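Local coordinates for NO-binding heme-dependent sensor protein (Shewanella oneidensis, PDB 4U9J) that probably senses nitric oxide through a bound heme, and here carries manganese protoporphyrin IX in its place together with a zinc ion, at residues Ala129-Ser134 with Ala169-Leu174. The protein carries 3 engineered substitutions. Sequence-based numbering, arbitrary orientation.
With ZN (zinc ion), chain D; MNH (manganese protoporphyrin IX), chain C.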
ATOM      1  N   ALA A 129     -10.454  13.405   3.431  1.00 39.99           N
ATOM      2  CA  ALA A 129      -9.616  13.912   2.355  1.00 40.21           C
ATOM      3  C   ALA A 129      -8.210  13.557   2.730  1.00 41.81           C
ATOM      4  O   ALA A 129      -7.657  14.110   3.685  1.00 38.28           O
ATOM      5  CB  ALA A 129      -9.777  15.385   2.192  1.00 41.65           C
ATOM      6  N   LEU A 130      -7.664  12.571   2.047  1.00 38.49           N
ATOM      7  CA  LEU A 130      -6.302  12.158   2.279  1.00 38.76           C
ATOM      8  C   LEU A 130      -5.344  12.710   1.202  1.00 40.23           C
ATOM      9  O   LEU A 130      -5.428  12.348   0.044  1.00 38.37           O
ATOM     10  CB  LEU A 130      -6.256  10.637   2.325  1.00 37.55           C
ATOM     11  CG  LEU A 130      -4.983  10.056   2.960  1.00 43.16           C
ATOM     12  CD1 LEU A 130      -5.009  10.331   4.448  1.00 46.77           C
ATOM     13  CD2 LEU A 130      -4.858   8.539   2.816  1.00 47.47           C
ATOM     14  N   ARG A 131      -4.456  13.618   1.574  1.00 37.81           N
ATOM     15  CA  ARG A 131      -3.446  14.180   0.683  1.00 40.24           C
ATOM     16  C   ARG A 131      -2.168  13.356   0.727  1.00 43.76           C
ATOM     17  O   ARG A 131      -1.595  13.144   1.791  1.00 42.77           O
ATOM     18  CB  ARG A 131      -3.152  15.614   1.067  1.00 41.45           C
ATOM     19  CG  ARG A 131      -2.350  16.461   0.041  1.00 41.63           C
ATOM     20  CD  ARG A 131      -2.151  17.891   0.579  1.00 46.04           C
ATOM     21  NE  ARG A 131      -1.501  18.823  -0.343  1.00 47.75           N
ATOM     22  CZ  ARG A 131      -0.198  18.773  -0.600  1.00 50.99           C
ATOM     23  NH1 ARG A 131       0.533  17.801  -0.072  1.00 47.41           N
ATOM     24  NH2 ARG A 131       0.357  19.622  -1.437  1.00 54.43           N
ATOM     25  N   TYR A 132      -1.723  12.904  -0.443  1.00 39.10           N
ATOM     26  CA  TYR A 132      -0.567  12.026  -0.600  1.00 36.73           C
ATOM     27  C   TYR A 132       0.456  12.732  -1.471  1.00 41.12           C
ATOM     28  O   TYR A 132       0.111  13.322  -2.495  1.00 41.46           O
ATOM     29  CB  TYR A 132      -0.991  10.720  -1.261  1.00 38.94           C
ATOM     30  CG  TYR A 132       0.132   9.850  -1.753  1.00 40.98           C
ATOM     31  CD1 TYR A 132       0.683  10.024  -3.016  1.00 40.60           C
ATOM     32  CD2 TYR A 132       0.644   8.838  -0.974  1.00 40.81           C
ATOM     33  CE1 TYR A 132       1.727   9.213  -3.454  1.00 41.39           C
ATOM     34  CE2 TYR A 132       1.662   8.008  -1.437  1.00 40.70           C
ATOM     35  CZ  TYR A 132       2.216   8.209  -2.649  1.00 41.70           C
ATOM     36  OH  TYR A 132       3.239   7.394  -3.134  1.00 41.62           O
ATOM     37  N   SER A 133       1.714  12.579  -1.111  1.00 40.57           N
ATOM     38  CA  SER A 133       2.836  13.207  -1.788  1.00 44.81           C
ATOM     39  C   SER A 133       4.035  12.263  -1.697  1.00 45.28           C
ATOM     40  O   SER A 133       4.375  11.862  -0.612  1.00 44.14           O
ATOM     41  CB  SER A 133       3.174  14.511  -1.111  1.00 46.06           C
ATOM     42  OG  SER A 133       3.655  15.283  -2.105  1.00 59.36           O
ATOM     43  N   SER A 134       4.674  11.917  -2.807  1.00 44.70           N
ATOM     44  CA  SER A 134       5.878  11.088  -2.762  1.00 43.15           C
ATOM     45  C   SER A 134       6.597  11.124  -4.099  1.00 47.12           C
ATOM     46  O   SER A 134       5.953  11.046  -5.116  1.00 43.47           O
ATOM     47  CB  SER A 134       5.546   9.642  -2.438  1.00 43.71           C
ATOM     48  OG  SER A 134       6.647   8.774  -2.681  1.00 42.90           O
ATOM     49  N   ALA A 169      -0.054  17.187 -11.024  1.00 43.11           N
ATOM     50  CA  ALA A 169      -0.043  17.885  -9.717  1.00 43.41           C
ATOM     51  C   ALA A 169       1.210  17.466  -8.927  1.00 43.06           C
ATOM     52  O   ALA A 169       1.892  16.512  -9.300  1.00 43.38           O
ATOM     53  CB  ALA A 169      -1.343  17.584  -8.967  1.00 43.30           C
ATOM     54  N   ASP A 170       1.574  18.236  -7.902  1.00 44.14           N
ATOM     55  CA  ASP A 170       2.635  17.818  -6.974  1.00 49.17           C
ATOM     56  C   ASP A 170       2.141  17.008  -5.759  1.00 46.65           C
ATOM     57  O   ASP A 170       2.882  16.751  -4.819  1.00 46.55           O
ATOM     58  CB  ASP A 170       3.390  19.021  -6.480  1.00 50.85           C
ATOM     59  CG  ASP A 170       2.548  19.961  -5.629  1.00 53.53           C
ATOM     60  OD1 ASP A 170       1.327  19.720  -5.307  1.00 54.70           O
ATOM     61  OD2 ASP A 170       3.147  21.007  -5.290  1.00 58.66           O
ATOM     62  N   HIS A 171       0.897  16.564  -5.811  1.00 45.08           N
ATOM     63  CA  HIS A 171       0.347  15.684  -4.774  1.00 44.58           C
ATOM     64  C   HIS A 171      -0.892  15.008  -5.387  1.00 46.92           C
ATOM     65  O   HIS A 171      -1.381  15.427  -6.483  1.00 45.14           O
ATOM     66  CB  HIS A 171      -0.028  16.493  -3.562  1.00 43.27           C
ATOM     67  CG  HIS A 171      -1.159  17.445  -3.818  1.00 46.92           C
ATOM     68  ND1 HIS A 171      -0.984  18.674  -4.434  1.00 49.72           N
ATOM     69  CD2 HIS A 171      -2.492  17.330  -3.596  1.00 47.13           C
ATOM     70  CE1 HIS A 171      -2.153  19.282  -4.539  1.00 46.18           C
ATOM     71  NE2 HIS A 171      -3.085  18.485  -4.056  1.00 49.14           N
ATOM     72  N   CYS A 172      -1.402  13.976  -4.728  1.00 42.38           N
ATOM     73  CA  CYS A 172      -2.719  13.429  -5.043  1.00 39.90           C
ATOM     74  C   CYS A 172      -3.722  13.718  -3.924  1.00 43.43           C
ATOM     75  O   CYS A 172      -3.335  13.804  -2.762  1.00 40.83           O
ATOM     76  CB  CYS A 172      -2.612  11.932  -5.274  1.00 40.31           C
ATOM     77  SG  CYS A 172      -1.364  11.356  -6.422  1.00 42.27           S
ATOM     78  N   MET A 173      -4.997  13.896  -4.277  0.58 39.52           N
ATOM     79  CA  MET A 173      -6.063  13.979  -3.304  0.58 38.53           C
ATOM     80  C   MET A 173      -6.909  12.712  -3.425  0.58 39.15           C
ATOM     81  O   MET A 173      -7.437  12.416  -4.491  0.58 38.27           O
ATOM     82  CB  MET A 173      -6.930  15.220  -3.502  0.58 39.52           C
ATOM     83  CG  MET A 173      -6.267  16.525  -3.064  0.58 43.64           C
ATOM     84  SD  MET A 173      -5.725  16.667  -1.311  0.58 46.53           S
ATOM     85  CE  MET A 173      -7.200  16.322  -0.388  0.58 42.93           C
ATOM     86  N   LEU A 174      -6.998  11.948  -2.346  1.00 38.36           N
ATOM     87  CA  LEU A 174      -7.864  10.765  -2.286  1.00 37.38           C
ATOM     88  C   LEU A 174      -9.019  11.080  -1.383  1.00 38.00           C
ATOM     89  O   LEU A 174      -8.854  11.254  -0.196  1.00 41.24           O
ATOM     90  CB  LEU A 174      -7.128   9.525  -1.780  1.00 38.12           C
ATOM     91  CG  LEU A 174      -6.250   8.785  -2.791  1.00 43.59           C
ATOM     92  CD1 LEU A 174      -5.364   9.650  -3.456  1.00 44.51           C
ATOM     93  CD2 LEU A 174      -5.313   7.839  -2.080  1.00 41.24           C
TER
HETATM   94 ZN    ZN D 202      -2.441   9.873  -7.756  1.00 41.91          ZN
HETATM   95 MN   MNH C 201       2.797   2.592   4.756  1.00 40.79          MN
HETATM   96  CHA MNH C 201       5.263   2.433   2.645  1.00 41.10           C
HETATM   97  CHB MNH C 201       0.956   4.130   2.566  1.00 39.78           C
HETATM   98  CHC MNH C 201      -0.064   1.476   6.249  1.00 40.49           C
HETATM   99  CHD MNH C 201       4.403   0.496   6.751  1.00 40.55           C
HETATM  100  NA  MNH C 201       3.151   3.290   2.794  1.00 40.26           N
HETATM  101  C1A MNH C 201       4.245   3.076   2.001  1.00 40.40           C
HETATM  102  C2A MNH C 201       3.969   3.537   0.630  1.00 39.30           C
HETATM  103  C3A MNH C 201       2.670   3.936   0.558  1.00 38.38           C
HETATM  104  C4A MNH C 201       2.179   3.797   1.939  1.00 39.42           C
HETATM  105  CMA MNH C 201       1.791   4.442  -0.574  1.00 37.16           C
HETATM  106  CAA MNH C 201       5.023   3.374  -0.489  1.00 39.33           C
HETATM  107  CBA MNH C 201       6.061   4.494  -0.603  1.00 40.96           C
HETATM  108  CGA MNH C 201       5.709   5.876  -1.097  1.00 41.61           C
HETATM  109  O1A MNH C 201       6.551   6.804  -1.063  1.00 44.93           O
HETATM  110  O2A MNH C 201       4.507   5.973  -1.469  1.00 39.77           O
HETATM  111  NB  MNH C 201       0.668   3.056   4.668  1.00 40.06           N
HETATM  112  C1B MNH C 201       0.033   3.659   3.538  1.00 39.89           C
HETATM  113  C2B MNH C 201      -1.416   3.761   3.592  1.00 40.06           C
HETATM  114  C3B MNH C 201      -1.535   2.983   4.719  1.00 40.56           C
HETATM  115  C4B MNH C 201      -0.346   2.452   5.316  1.00 40.24           C
HETATM  116  CMB MNH C 201      -2.303   4.541   2.599  1.00 39.92           C
HETATM  117  CAB MNH C 201      -2.818   2.593   5.331  1.00 41.33           C
HETATM  118  CBB MNH C 201      -4.145   2.286   4.824  1.00 42.45           C
HETATM  119  NC  MNH C 201       2.231   1.143   6.316  1.00 40.41           N
HETATM  120  C1C MNH C 201       0.968   0.817   6.823  1.00 40.66           C
HETATM  121  C2C MNH C 201       0.984  -0.184   7.894  1.00 41.08           C
HETATM  122  C3C MNH C 201       2.290  -0.421   7.984  1.00 40.64           C
HETATM  123  C4C MNH C 201       3.058   0.372   7.070  1.00 40.46           C
HETATM  124  CMC MNH C 201      -0.234  -0.789   8.630  1.00 42.52           C
HETATM  125  CAC MNH C 201       2.941  -1.361   8.918  1.00 40.66           C
HETATM  126  CBC MNH C 201       3.221  -0.966  10.259  1.00 40.94           C
HETATM  127  ND  MNH C 201       4.703   1.775   4.917  1.00 41.09           N
HETATM  128  C1D MNH C 201       5.293   0.843   5.743  1.00 41.27           C
HETATM  129  C2D MNH C 201       6.653   0.391   5.303  1.00 41.70           C
HETATM  130  C3D MNH C 201       6.807   1.000   4.088  1.00 42.14           C
HETATM  131  C4D MNH C 201       5.628   1.765   3.815  1.00 41.84           C
HETATM  132  CMD MNH C 201       7.496  -0.540   6.103  1.00 42.84           C
HETATM  133  CAD MNH C 201       7.995   0.918   3.148  1.00 42.76           C
HETATM  134  CBD MNH C 201       9.092   1.915   3.460  1.00 46.71           C
HETATM  135  CGD MNH C 201      10.319   1.696   2.565  1.00 47.25           C
HETATM  136  O1D MNH C 201      10.243   0.837   1.664  1.00 45.78           O
HETATM  137  O2D MNH C 201      11.432   2.316   2.729  1.00 51.01           O
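R131 lies across H171 on the face of the sheet that also carries M173. Its CB and CG meet the thioether of M173. In one of two modelled conformers of M173, its SD lies 3.6 Å from CG of R131. The R131 chain runs extended from CG to NE. NE sits over the CD2-CG side of the imidazole, and CZ of R131 lies 3.6 Å from CG of H171. R131 NH1 is nearest CB of H171. R131 NH2 lies over ND1 of H171 and is not hydrogen-bonded to it. Guanidinium and ring are stacked, with centres 3.9 Å apart and planes 13° apart. H171 CG sits between its backbone N and carbonyl carbon (chi1 66°), which sets the ring flat against the guanidinium. The ring is also fixed at its edge: ND1 of H171 donates an almost straight, in-plane hydrogen bond of 2.7 Å to OD1 of D170. The link from R131 NH2 to D170 OD1 is long and purely electrostatic.

The backbones of 129-133 and 172-174 pair antiparallel. L130-L174 and Y132-C172 are hydrogen-bonded pairs, and R131-M173 is the non-hydrogen-bonded pair between them. Y132 and C172 point to the other face. Y132 OH donates a 2.5 Å hydrogen bond to porphyrin O2A, at the ring edge. S134 OG donates to O1A of the same propionate. C172 SG binds zinc at 2.3 Å, with C139, H161 and C164 completing the site.

Y132, S134 and R136 form the Tyr-x-Ser-x-Arg motif of the H-NOX family. The Y132-C172 pair thus links porphyrin and zinc sites directly. At the loop end, D170 probably favours an imidazole protonated at ND1 and may partly offset the arginine charge.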